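Local coordinates for protein phosphoribosylaminoimidazole carboxylase (PDB 4JA0) that probably catalyses two steps of de novo purine synthesis, carboxylating aminoimidazole ribonucleotide and then joining the product to aspartate to form SAICAR, at residues Glu95-Glu100 / Phe197-Glu202; Glu69-Ala74 / Phe176-Lys181; Lys39-Ala44 / Ser85-Leu90; Trp101-Leu106 / Lys170-Ile175. One frame throughout, in Å; residues are numbered along the deposited sequence.

Contact 1. Residues Glu95-Glu100 / Phe197-Glu202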
loop_
_atom_site.group_PDB
_atom_site.type_symbol
_atom_site.label_atom_id
_atom_site.label_comp_id
_atom_site.label_asym_id
_atom_site.label_seq_id
_atom_site.Cartn_x
_atom_site.Cartn_y
_atom_site.Cartn_z
ATOM N N GLU A 95 48.848 -3.423 32.159
ATOM C CA GLU A 95 49.455 -4.755 32.312
ATOM C C GLU A 95 49.390 -5.575 31.036
ATOM O O GLU A 95 48.313 -5.862 30.513
ATOM C CB GLU A 95 48.816 -5.550 33.464
ATOM C CG GLU A 95 48.944 -4.894 34.833
ATOM C CD GLU A 95 48.482 -5.790 35.973
ATOM O OE1 GLU A 95 47.906 -6.868 35.701
ATOM O OE2 GLU A 95 48.681 -5.404 37.145
ATOM N N MET A 96 50.549 -6.001 30.568
ATOM C CA MET A 96 50.632 -6.639 29.270
ATOM C C MET A 96 50.094 -8.070 29.259
ATOM O O MET A 96 50.280 -8.831 30.217
ATOM C CB MET A 96 52.081 -6.634 28.776
ATOM C CG MET A 96 52.695 -5.265 28.719
ATOM S SD MET A 96 51.885 -4.200 27.506
ATOM C CE MET A 96 52.352 -4.975 25.956
ATOM N N ILE A 97 49.400 -8.407 28.174
ATOM C CA ILE A 97 49.037 -9.782 27.908
ATOM C C ILE A 97 50.260 -10.387 27.234
ATOM O O ILE A 97 50.726 -9.880 26.217
ATOM C CB ILE A 97 47.831 -9.923 26.920
ATOM C CG1 ILE A 97 46.752 -8.857 27.155
ATOM C CG2 ILE A 97 47.248 -11.329 26.973
ATOM C CD1 ILE A 97 46.253 -8.792 28.539
ATOM N N PRO A 98 50.787 -11.476 27.797
ATOM C CA PRO A 98 51.997 -12.116 27.270
ATOM C C PRO A 98 51.742 -12.924 25.995
ATOM O O PRO A 98 52.135 -14.089 25.921
ATOM C CB PRO A 98 52.406 -13.055 28.405
ATOM C CG PRO A 98 51.136 -13.396 29.089
ATOM C CD PRO A 98 50.267 -12.167 28.993
ATOM N N ILE A 99 51.075 -12.321 25.021
ATOM C CA ILE A 99 50.868 -12.942 23.722
ATOM C C ILE A 99 51.409 -12.026 22.645
ATOM O O ILE A 99 51.163 -10.817 22.667
ATOM C CB ILE A 99 49.382 -13.162 23.408
ATOM C CG1 ILE A 99 48.706 -13.920 24.550
ATOM C CG2 ILE A 99 49.210 -13.873 22.061
ATOM C CD1 ILE A 99 49.210 -15.344 24.711
ATOM N N GLU A 100 52.162 -12.588 21.712
ATOM C CA GLU A 100 52.461 -11.874 20.483
ATOM C C GLU A 100 51.378 -12.177 19.439
ATOM O O GLU A 100 51.157 -13.329 19.071
ATOM C CB GLU A 100 53.848 -12.245 19.967
ATOM C CG GLU A 100 54.974 -11.707 20.828
ATOM C CD GLU A 100 56.336 -12.178 20.370
ATOM O OE1 GLU A 100 56.389 -12.921 19.364
ATOM O OE2 GLU A 100 57.344 -11.797 21.013
ATOM N N PHE A 197 49.318 -6.498 23.234
ATOM C CA PHE A 197 48.266 -5.743 23.924
ATOM C C PHE A 197 48.485 -5.714 25.437
ATOM O O PHE A 197 49.195 -6.557 25.996
ATOM C CB PHE A 197 46.886 -6.358 23.668
ATOM C CG PHE A 197 46.375 -6.206 22.253
ATOM C CD1 PHE A 197 46.492 -7.254 21.337
ATOM C CD2 PHE A 197 45.721 -5.042 21.856
ATOM C CE1 PHE A 197 45.998 -7.119 20.044
ATOM C CE2 PHE A 197 45.231 -4.910 20.579
ATOM C CZ PHE A 197 45.362 -5.941 19.671
ATOM N N GLY A 198 47.863 -4.740 26.096
ATOM C CA GLY A 198 47.889 -4.657 27.548
ATOM C C GLY A 198 46.516 -4.229 28.031
ATOM O O GLY A 198 45.691 -3.808 27.221
ATOM N N VAL A 199 46.263 -4.329 29.333
ATOM C CA VAL A 199 44.979 -3.912 29.909
ATOM C C VAL A 199 45.231 -2.706 30.813
ATOM O O VAL A 199 46.073 -2.767 31.726
ATOM C CB VAL A 199 44.293 -5.062 30.707
ATOM C CG1 VAL A 199 42.969 -4.599 31.286
ATOM C CG2 VAL A 199 44.104 -6.286 29.831
ATOM N N ASP A 200 44.518 -1.608 30.551
ATOM C CA ASP A 200 44.735 -0.364 31.296
ATOM C C ASP A 200 44.096 -0.442 32.665
ATOM O O ASP A 200 43.493 -1.463 33.003
ATOM C CB ASP A 200 44.279 0.886 30.511
ATOM C CG ASP A 200 42.749 1.030 30.404
ATOM O OD1 ASP A 200 41.977 0.236 30.998
ATOM O OD2 ASP A 200 42.309 1.970 29.699
ATOM N N THR A 201 44.245 0.626 33.445
ATOM C CA THR A 201 43.711 0.671 34.797
ATOM C C THR A 201 42.206 0.433 34.823
ATOM O O THR A 201 41.690 -0.226 35.728
ATOM C CB THR A 201 44.022 2.011 35.470
ATOM N N GLU A 202 41.504 0.958 33.823
ATOM C CA GLU A 202 40.046 0.884 33.796
ATOM C C GLU A 202 39.500 -0.412 33.183
ATOM O O GLU A 202 38.295 -0.533 32.938
ATOM C CB GLU A 202 39.468 2.107 33.083
HETATM O O HOH W 1 49.255 -9.187 23.853
#
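Ile97 reaches across to Phe197 and Val199 with every carbon on its longer branch. CB lies 3.7 Å from Phe197 O, and CG1, held beside the backbone N by chi1 of -39°, approaches the same oxygen. The branch then runs on to CD1, which meets Val199 CG2 at 3.5 Å, the two side chains lying aslant; Tyr155 packs on both of them. On the face that carries Met96, the bent methionine chain brings CE to 3.5 Å from Phe197 O. The framework is an antiparallel pairing in the large curled sheet of the SAICAR synthetase domain: Glu95 and Val199 form a hydrogen-bonded pair, with Val199 N 2.8 Å from Glu95 O, and Met96 and Gly198 a non-hydrogen-bonded one. Gly198 has no side chain, and its CA comes to 3.8 Å from Met96 CA. Ile97 N adds a bond of 2.9 Å to Phe197 O. Beyond it the chain kinks through an inverse gamma turn centred on Pro98, and a water enters where direct pairing stops. The water accepts from Phe197 N at 2.8 Å and lies within hydrogen-bonding distance of both Ile97 O and Ile99 O.

Contact 2. Residues Glu69-Ala74 / Phe176-Lys181; sequences EILKSA and FEILEK
Ile178 overlaps Leu71 and Ala74 with both of its branches. It is the central side chain where helix 57-74 packs on the long helix 162-183 inside the SAICAR synthetase domain. The two segments cross steeply, at 116° between their chain directions, with axes 10.8 Å apart at closest approach, so the contact is carried by side-chain ends. CG2 of Ile178 is anti to the backbone N and meets Leu71 CD2 at 3.9 Å. The other branch, carried out by a nearly straight chi2 of 172°, brings Ile178 CD1 to 3.8 Å from Ala74 CB. Leu71 CD2 also lies 4.0 Å from Ile178 CD1, and so touches both isoleucine methyls; the two side chains cross obliquely. Ile70, one turn before Ala74, closes the patch more loosely, its CG2 being 4.3 Å from Ile178 CG2. All five touching residues are buried and apolar, and their cohesion is van der Waals in kind. The C-terminal helix 396-420 covers one flank, where Tyr396 packs on Ile70. Helix 162-183 sends its charged side chains elsewhere: Glu177 forms a salt bridge with Arg403, while Lys181 lies in a cation-pi contact with Trp399 and reaches Tyr346 of the second subunit. Leu179, which also packs on Leu190 and Met193, makes a looser touch with Leu71, CD2 to CD2 at 4.5 Å.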
loop_
_atom_site.group_PDB
_atom_site.type_symbol
_atom_site.label_atom_id
_atom_site.label_comp_id
_atom_site.label_asym_id
_atom_site.label_seq_id
_atom_site.Cartn_x
_atom_site.Cartn_y
_atom_site.Cartn_z
ATOM N N GLU A 69 50.610 7.183 15.606
ATOM C CA GLU A 69 49.863 8.369 15.205
ATOM C C GLU A 69 48.886 8.002 14.096
ATOM O O GLU A 69 47.730 8.464 14.087
ATOM C CB GLU A 69 50.801 9.485 14.726
ATOM N N ILE A 70 49.319 7.141 13.187
ATOM C CA ILE A 70 48.432 6.730 12.122
ATOM C C ILE A 70 47.276 5.923 12.704
ATOM O O ILE A 70 46.113 6.107 12.301
ATOM C CB ILE A 70 49.167 5.875 11.086
ATOM C CG1 ILE A 70 50.289 6.692 10.426
ATOM C CG2 ILE A 70 48.190 5.264 10.081
ATOM C CD1 ILE A 70 51.081 5.909 9.400
ATOM N N LEU A 71 47.573 5.087 13.700
ATOM C CA LEU A 71 46.541 4.200 14.236
ATOM C C LEU A 71 45.571 4.913 15.159
ATOM O O LEU A 71 44.401 4.529 15.245
ATOM C CB LEU A 71 47.173 2.995 14.948
ATOM C CG LEU A 71 47.807 1.995 13.977
ATOM C CD1 LEU A 71 48.550 0.881 14.726
ATOM C CD2 LEU A 71 46.729 1.419 13.058
ATOM N N LYS A 72 46.055 5.945 15.843
ATOM C CA LYS A 72 45.204 6.741 16.705
ATOM C C LYS A 72 44.204 7.496 15.840
ATOM O O LYS A 72 43.020 7.620 16.171
ATOM C CB LYS A 72 46.040 7.741 17.500
ATOM C CG LYS A 72 46.726 7.165 18.716
ATOM C CD LYS A 72 46.595 8.093 19.916
ATOM C CE LYS A 72 47.910 8.773 20.261
ATOM N NZ LYS A 72 47.736 9.690 21.433
ATOM N N SER A 73 44.689 7.940 14.688
ATOM C CA SER A 73 43.892 8.751 13.796
ATOM C C SER A 73 42.806 7.902 13.126
ATOM O O SER A 73 41.787 8.425 12.669
ATOM C CB SER A 73 44.813 9.427 12.766
ATOM O OG SER A 73 44.303 10.678 12.316
ATOM N N ALA A 74 43.008 6.588 13.087
ATOM C CA ALA A 74 41.979 5.685 12.568
ATOM C C ALA A 74 40.935 5.413 13.632
ATOM O O ALA A 74 39.801 5.069 13.323
ATOM C CB ALA A 74 42.598 4.383 12.080
ATOM N N PHE A 176 46.827 -4.506 10.899
ATOM C CA PHE A 176 47.541 -4.970 9.737
ATOM C C PHE A 176 46.918 -4.386 8.453
ATOM O O PHE A 176 47.627 -3.881 7.585
ATOM C CB PHE A 176 47.512 -6.487 9.659
ATOM C CG PHE A 176 48.199 -7.019 8.448
ATOM C CD1 PHE A 176 49.548 -7.303 8.476
ATOM C CD2 PHE A 176 47.512 -7.140 7.240
ATOM C CE1 PHE A 176 50.180 -7.762 7.335
ATOM C CE2 PHE A 176 48.138 -7.585 6.099
ATOM C CZ PHE A 176 49.466 -7.901 6.141
ATOM N N GLU A 177 45.598 -4.432 8.337
ATOM C CA GLU A 177 44.949 -3.975 7.118
ATOM C C GLU A 177 45.164 -2.473 6.866
ATOM O O GLU A 177 45.442 -2.049 5.734
ATOM C CB GLU A 177 43.465 -4.302 7.185
ATOM C CG GLU A 177 43.136 -5.777 6.937
ATOM C CD GLU A 177 41.684 -6.105 7.276
ATOM O OE1 GLU A 177 41.072 -5.325 8.049
ATOM O OE2 GLU A 177 41.151 -7.124 6.768
ATOM N N ILE A 178 45.096 -1.687 7.937
ATOM C CA ILE A 178 45.335 -0.250 7.876
ATOM C C ILE A 178 46.742 0.088 7.417
ATOM O O ILE A 178 46.924 0.869 6.491
ATOM C CB ILE A 178 45.127 0.388 9.262
ATOM C CG1 ILE A 178 43.649 0.362 9.625
ATOM C CG2 ILE A 178 45.693 1.816 9.300
ATOM C CD1 ILE A 178 43.382 0.797 11.018
ATOM N N LEU A 179 47.722 -0.530 8.062
ATOM C CA LEU A 179 49.126 -0.314 7.745
ATOM C C LEU A 179 49.468 -0.879 6.374
ATOM O O LEU A 179 50.321 -0.329 5.664
ATOM C CB LEU A 179 50.014 -0.949 8.813
ATOM C CG LEU A 179 49.804 -0.352 10.202
ATOM C CD1 LEU A 179 50.627 -1.117 11.194
ATOM C CD2 LEU A 179 50.190 1.114 10.211
ATOM N N GLU A 180 48.793 -1.967 6.007
ATOM C CA GLU A 180 48.982 -2.585 4.707
ATOM C C GLU A 180 48.614 -1.552 3.668
ATOM O O GLU A 180 49.308 -1.377 2.655
ATOM C CB GLU A 180 48.103 -3.839 4.560
ATOM C CG GLU A 180 48.333 -4.589 3.248
ATOM C CD GLU A 180 47.436 -5.814 3.011
ATOM O OE1 GLU A 180 47.890 -6.716 2.260
ATOM O OE2 GLU A 180 46.304 -5.890 3.550
ATOM N N LYS A 181 47.515 -0.850 3.949
ATOM C CA LYS A 181 46.993 0.175 3.066
ATOM C C LYS A 181 47.957 1.371 2.996
ATOM O O LYS A 181 48.346 1.805 1.905
ATOM C CB LYS A 181 45.624 0.604 3.589
ATOM C CG LYS A 181 44.640 0.966 2.507
ATOM C CD LYS A 181 44.445 -0.218 1.568
ATOM C CE LYS A 181 43.459 -1.232 2.096
ATOM N NZ LYS A 181 43.271 -2.320 1.087
#

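Contact 3. Residues Lys39-Ala44 / Ser85-Leu90; sequences KDRITA and SETAFL
Lys39 and Phe89 meet at about a right angle: the lysine chain runs up to the edge of the ring, near its plane, and CE lies 3.8 Å from Phe89 CE2. They stand where strand 36-43 pairs antiparallel with strand 88-91 in the curled sheet of the SAICAR synthetase domain. Phe89 CG sits between the backbone N and the carbonyl carbon, chi1 70°, which sets the ring beside the lysine chain; the ring also makes an edge-to-face contact with Phe80. Bends at chi3 and chi4 of Lys39 bring its end close to Thr87. The ammonium NZ comes to 2.7 Å from Thr87 O and is hydrogen-bonded to Asn61 OD1 on helix 57-74; Asn61 ND2 in turn binds Ala88 O, so one amide ties the lysine and the strand together. An alanine in place of Lys39 would probably leave Asn61 OD1 without its charged mate and uncover the Phe89 edge. The main chain supplies a bond of its own, Lys39 N to Thr87 O at 3.0 Å and fairly straight at 162°. Farther out, past Asp40, Arg41 is the centre of an inverse gamma turn, and its NH1 approaches Thr87 CG2 obliquely at 4.2 Å. The turn leading into strand 88-91 is closed by Ser85 N bonding to Ala88 O at 3.2 Å.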
loop_
_atom_site.group_PDB
_atom_site.type_symbol
_atom_site.label_atom_id
_atom_site.label_comp_id
_atom_site.label_asym_id
_atom_site.label_seq_id
_atom_site.Cartn_x
_atom_site.Cartn_y
_atom_site.Cartn_z
ATOM N N LYS A 39 63.880 3.330 24.289
ATOM C CA LYS A 39 64.479 2.353 23.376
ATOM C C LYS A 39 66.009 2.364 23.412
ATOM O O LYS A 39 66.632 3.423 23.440
ATOM C CB LYS A 39 63.949 2.537 21.952
ATOM C CG LYS A 39 62.704 1.677 21.666
ATOM C CD LYS A 39 61.850 2.270 20.561
ATOM C CE LYS A 39 60.895 3.321 21.111
ATOM N NZ LYS A 39 61.562 4.392 21.929
ATOM N N ASP A 40 66.605 1.172 23.385
ATOM C CA ASP A 40 68.055 1.017 23.507
ATOM C C ASP A 40 68.686 0.733 22.152
ATOM O O ASP A 40 68.026 0.204 21.259
ATOM C CB ASP A 40 68.392 -0.104 24.491
ATOM N N ARG A 41 69.967 1.065 22.007
ATOM C CA ARG A 41 70.632 0.930 20.712
ATOM C C ARG A 41 71.182 -0.472 20.466
ATOM O O ARG A 41 72.358 -0.635 20.134
ATOM C CB ARG A 41 71.756 1.966 20.536
ATOM C CG ARG A 41 71.352 3.288 19.849
ATOM C CD ARG A 41 72.440 4.366 19.962
ATOM N NE ARG A 41 72.706 4.813 21.326
ATOM C CZ ARG A 41 72.144 5.883 21.881
ATOM N NH1 ARG A 41 71.316 6.645 21.175
ATOM N NH2 ARG A 41 72.436 6.219 23.133
ATOM N N ILE A 42 70.322 -1.476 20.630
ATOM C CA ILE A 42 70.700 -2.867 20.406
ATOM C C ILE A 42 69.756 -3.523 19.393
ATOM O O ILE A 42 68.591 -3.145 19.277
ATOM C CB ILE A 42 70.662 -3.673 21.717
ATOM N N THR A 43 70.250 -4.539 18.698
ATOM C CA THR A 43 69.443 -5.277 17.732
ATOM C C THR A 43 69.577 -6.776 18.065
ATOM O O THR A 43 70.658 -7.370 17.958
ATOM C CB THR A 43 69.830 -4.903 16.238
ATOM O OG1 THR A 43 69.124 -5.715 15.280
ATOM C CG2 THR A 43 71.340 -5.000 15.997
ATOM N N ALA A 44 68.460 -7.376 18.471
ATOM C CA ALA A 44 68.454 -8.722 19.029
ATOM C C ALA A 44 67.735 -9.666 18.096
ATOM O O ALA A 44 66.579 -10.025 18.330
ATOM C CB ALA A 44 67.797 -8.739 20.416
ATOM N N SER A 85 61.265 12.078 24.003
ATOM C CA SER A 85 62.524 12.520 23.432
ATOM C C SER A 85 62.779 11.774 22.138
ATOM O O SER A 85 61.890 11.173 21.549
ATOM C CB SER A 85 63.690 12.257 24.387
ATOM O OG SER A 85 63.760 10.890 24.745
ATOM N N GLU A 86 64.032 11.785 21.730
ATOM C CA GLU A 86 64.434 11.261 20.442
ATOM C C GLU A 86 64.526 9.743 20.488
ATOM O O GLU A 86 64.517 9.074 19.448
ATOM C CB GLU A 86 65.766 11.917 20.048
ATOM C CG GLU A 86 65.634 13.428 19.695
ATOM C CD GLU A 86 65.051 14.309 20.820
ATOM O OE1 GLU A 86 65.011 13.870 21.993
ATOM O OE2 GLU A 86 64.618 15.447 20.526
ATOM N N THR A 87 64.592 9.208 21.706
ATOM C CA THR A 87 64.747 7.774 21.898
ATOM C C THR A 87 63.666 7.172 22.787
ATOM O O THR A 87 63.572 5.948 22.921
ATOM C CB THR A 87 66.107 7.471 22.530
ATOM O OG1 THR A 87 66.323 8.390 23.614
ATOM C CG2 THR A 87 67.218 7.638 21.503
ATOM N N ALA A 88 62.823 8.031 23.353
ATOM C CA ALA A 88 61.805 7.586 24.303
ATOM C C ALA A 88 60.412 8.157 24.024
ATOM O O ALA A 88 60.266 9.156 23.326
ATOM C CB ALA A 88 62.246 7.913 25.736
ATOM N N PHE A 89 59.390 7.500 24.564
ATOM C CA PHE A 89 58.031 8.022 24.487
ATOM C C PHE A 89 57.177 7.740 25.725
ATOM O O PHE A 89 57.456 6.816 26.494
ATOM C CB PHE A 89 57.303 7.517 23.232
ATOM C CG PHE A 89 56.968 6.049 23.261
ATOM C CD1 PHE A 89 55.850 5.587 23.948
ATOM C CD2 PHE A 89 57.745 5.137 22.567
ATOM C CE1 PHE A 89 55.534 4.245 23.973
ATOM C CE2 PHE A 89 57.435 3.798 22.581
ATOM C CZ PHE A 89 56.326 3.350 23.281
ATOM N N LEU A 90 56.110 8.521 25.868
ATOM C CA LEU A 90 55.166 8.376 26.960
ATOM C C LEU A 90 54.003 7.495 26.578
ATOM O O LEU A 90 53.362 7.682 25.537
ATOM C CB LEU A 90 54.633 9.739 27.396
ATOM C CG LEU A 90 55.770 10.514 28.036
ATOM C CD1 LEU A 90 55.465 12.001 28.153
ATOM C CD2 LEU A 90 56.048 9.885 29.399
#

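Contact 4. Residues Trp101-Leu106 / Lys170-Ile175; sequences WVTRRL and KATILI. With SO4 (sulfate ion), chain J.
Trp101 and Thr103 pack on Thr172 in a strand-on-helix contact, where helix 162-183 lies over one face of the curled antiparallel sheet of the SAICAR synthetase domain. Strand 101-104 and the helix segment run 47° apart, with axes 8.3 Å from each other. The CB of Thr172 points toward the strand, and its OG1 lies 3.3 Å from Trp101 CB while bonding to Met168 O one turn back in the helix. The indole leads on from there to stand edge-to-face with Phe197. Arg104 works away from the helix. Its chain is extended from CG to NE, and the guanidinium lies beside a sulfate, with NH1 donating to SO4 O2 at 3.3 Å and 151°, Val102 CG1 over the centre of one face, and NE in a salt bridge with Glu130. The sulfate, also bound by Ser110 N, probably comes from the crystallisation liquor, and its position is consistent with a substrate phosphate site as in other SAICAR synthetases. A leucine in place of Arg104 would probably leave Glu130 without its salt-bridge partner and weaken the hold on the anion. Thr103 and Thr172 slide past each other in opposite directions, Thr103 OG1 facing the CG2 methyl of Thr172.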
loop_
_atom_site.group_PDB
_atom_site.type_symbol
_atom_site.label_atom_id
_atom_site.label_comp_id
_atom_site.label_asym_id
_atom_site.label_seq_id
_atom_site.Cartn_x
_atom_site.Cartn_y
_atom_site.Cartn_z
ATOM N N TRP A 101 50.697 -11.129 18.980
ATOM C CA TRP A 101 49.651 -11.264 17.973
ATOM C C TRP A 101 50.209 -11.006 16.570
ATOM O O TRP A 101 50.618 -9.891 16.253
ATOM C CB TRP A 101 48.474 -10.335 18.289
ATOM C CG TRP A 101 47.917 -10.572 19.647
ATOM C CD1 TRP A 101 48.440 -10.140 20.835
ATOM C CD2 TRP A 101 46.747 -11.338 19.976
ATOM N NE1 TRP A 101 47.652 -10.577 21.881
ATOM C CE2 TRP A 101 46.608 -11.312 21.378
ATOM C CE3 TRP A 101 45.804 -12.025 19.220
ATOM C CZ2 TRP A 101 45.557 -11.964 22.041
ATOM C CZ3 TRP A 101 44.763 -12.671 19.879
ATOM C CH2 TRP A 101 44.647 -12.633 21.271
ATOM N N VAL A 102 50.253 -12.052 15.753
ATOM C CA VAL A 102 50.928 -12.009 14.459
ATOM C C VAL A 102 49.927 -12.103 13.308
ATOM O O VAL A 102 48.973 -12.874 13.375
ATOM C CB VAL A 102 51.974 -13.157 14.330
ATOM C CG1 VAL A 102 52.552 -13.188 12.940
ATOM C CG2 VAL A 102 53.063 -12.999 15.340
ATOM N N THR A 103 50.103 -11.274 12.285
ATOM C CA THR A 103 49.244 -11.306 11.088
ATOM C C THR A 103 50.096 -11.470 9.844
ATOM O O THR A 103 51.130 -10.821 9.728
ATOM C CB THR A 103 48.385 -10.016 10.926
ATOM O OG1 THR A 103 47.761 -9.693 12.170
ATOM C CG2 THR A 103 47.290 -10.240 9.938
ATOM N N ARG A 104 49.645 -12.309 8.916
ATOM C CA ARG A 104 50.338 -12.535 7.651
ATOM C C ARG A 104 49.420 -12.343 6.472
ATOM O O ARG A 104 48.271 -12.758 6.515
ATOM C CB ARG A 104 50.846 -13.970 7.583
ATOM C CG ARG A 104 51.511 -14.430 8.836
ATOM C CD ARG A 104 51.907 -15.874 8.712
ATOM N NE ARG A 104 52.336 -16.407 10.000
ATOM C CZ ARG A 104 53.574 -16.303 10.466
ATOM N NH1 ARG A 104 54.517 -15.690 9.746
ATOM N NH2 ARG A 104 53.870 -16.813 11.651
ATOM N N ARG A 105 49.938 -11.771 5.394
ATOM C CA ARG A 105 49.183 -11.703 4.148
ATOM C C ARG A 105 49.718 -12.776 3.206
ATOM O O ARG A 105 48.968 -13.370 2.437
ATOM C CB ARG A 105 49.291 -10.293 3.527
ATOM C CG ARG A 105 48.745 -10.158 2.108
ATOM C CD ARG A 105 47.246 -10.414 2.035
ATOM N NE ARG A 105 46.463 -9.269 2.485
ATOM C CZ ARG A 105 45.142 -9.292 2.648
ATOM N NH1 ARG A 105 44.470 -10.409 2.407
ATOM N NH2 ARG A 105 44.494 -8.206 3.065
ATOM N N LEU A 106 51.014 -13.053 3.321
ATOM C CA LEU A 106 51.701 -14.019 2.478
ATOM C C LEU A 106 52.307 -15.079 3.353
ATOM O O LEU A 106 52.519 -14.850 4.542
ATOM C CB LEU A 106 52.860 -13.345 1.750
ATOM C CG LEU A 106 52.609 -12.372 0.618
ATOM C CD1 LEU A 106 53.916 -11.875 0.124
ATOM C CD2 LEU A 106 51.916 -13.114 -0.495
ATOM N N LYS A 170 40.380 -9.587 16.054
ATOM C CA LYS A 170 39.807 -8.644 15.113
ATOM C C LYS A 170 40.648 -7.376 15.028
ATOM O O LYS A 170 40.877 -6.852 13.932
ATOM C CB LYS A 170 38.351 -8.335 15.469
ATOM C CG LYS A 170 37.363 -9.493 15.191
ATOM C CD LYS A 170 35.947 -9.035 15.391
ATOM C CE LYS A 170 35.653 -8.896 16.856
ATOM N NZ LYS A 170 34.391 -8.156 17.148
ATOM N N ALA A 171 41.159 -6.919 16.165
ATOM C CA ALA A 171 41.975 -5.710 16.182
ATOM C C ALA A 171 43.300 -5.894 15.465
ATOM O O ALA A 171 43.740 -5.017 14.728
ATOM C CB ALA A 171 42.230 -5.257 17.614
ATOM N N THR A 172 43.919 -7.048 15.663
ATOM C CA THR A 172 45.210 -7.328 15.053
ATOM C C THR A 172 45.069 -7.353 13.534
ATOM O O THR A 172 45.865 -6.741 12.822
ATOM C CB THR A 172 45.806 -8.670 15.572
ATOM O OG1 THR A 172 45.883 -8.649 17.004
ATOM C CG2 THR A 172 47.197 -8.936 14.997
ATOM N N ILE A 173 44.053 -8.039 13.034
ATOM C CA ILE A 173 43.841 -8.078 11.597
ATOM C C ILE A 173 43.607 -6.675 11.063
ATOM O O ILE A 173 44.139 -6.311 10.014
ATOM C CB ILE A 173 42.653 -8.960 11.223
ATOM C CG1 ILE A 173 42.902 -10.385 11.707
ATOM C CG2 ILE A 173 42.423 -8.931 9.731
ATOM C CD1 ILE A 173 41.711 -11.303 11.538
ATOM N N LEU A 174 42.842 -5.879 11.807
ATOM C CA LEU A 174 42.495 -4.513 11.395
ATOM C C LEU A 174 43.701 -3.584 11.280
ATOM O O LEU A 174 43.839 -2.859 10.302
ATOM C CB LEU A 174 41.479 -3.932 12.381
ATOM C CG LEU A 174 40.896 -2.561 12.079
ATOM C CD1 LEU A 174 40.524 -2.512 10.627
ATOM C CD2 LEU A 174 39.666 -2.347 12.921
ATOM N N ILE A 175 44.585 -3.648 12.272
ATOM C CA ILE A 175 45.803 -2.841 12.313
ATOM C C ILE A 175 46.727 -3.207 11.164
ATOM O O ILE A 175 47.331 -2.336 10.535
ATOM C CB ILE A 175 46.532 -3.035 13.653
ATOM C CG1 ILE A 175 45.774 -2.303 14.751
ATOM C CG2 ILE A 175 47.990 -2.577 13.581
ATOM C CD1 ILE A 175 46.155 -2.771 16.132
HETATM S S SO4 J . 57.965 -15.699 11.590
HETATM O O1 SO4 J . 59.422 -15.728 11.683
HETATM O O2 SO4 J . 57.609 -16.502 10.428
HETATM O O3 SO4 J . 57.371 -16.263 12.806
HETATM O O4 SO4 J . 57.466 -14.333 11.401
#

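Helix 162-183 joins contacts 2 and 4, whose centres are 12 Å apart: Glu180 OE1 forms a salt bridge of 2.9 Å with Arg105 NE, and Leu71 CD1 packs on Ile175 CG2 at 3.7 Å. Contact 4 also meets contact 1, since Phe197 CE1 lies 3.4 Å from Thr172 OG1 and strands 100-104 and 188-200 are neighbours in one sheet. Contact 3 belongs to the other antiparallel sheet and touches none of the others; its nearest atoms are about 7 Å from contact 2, which lies on helix 57-74, the helix whose Asn61 bonds to Lys39 in contact 3. Of the four, contact 4 alone holds the bound sulfate, on the Arg104 side of its strand.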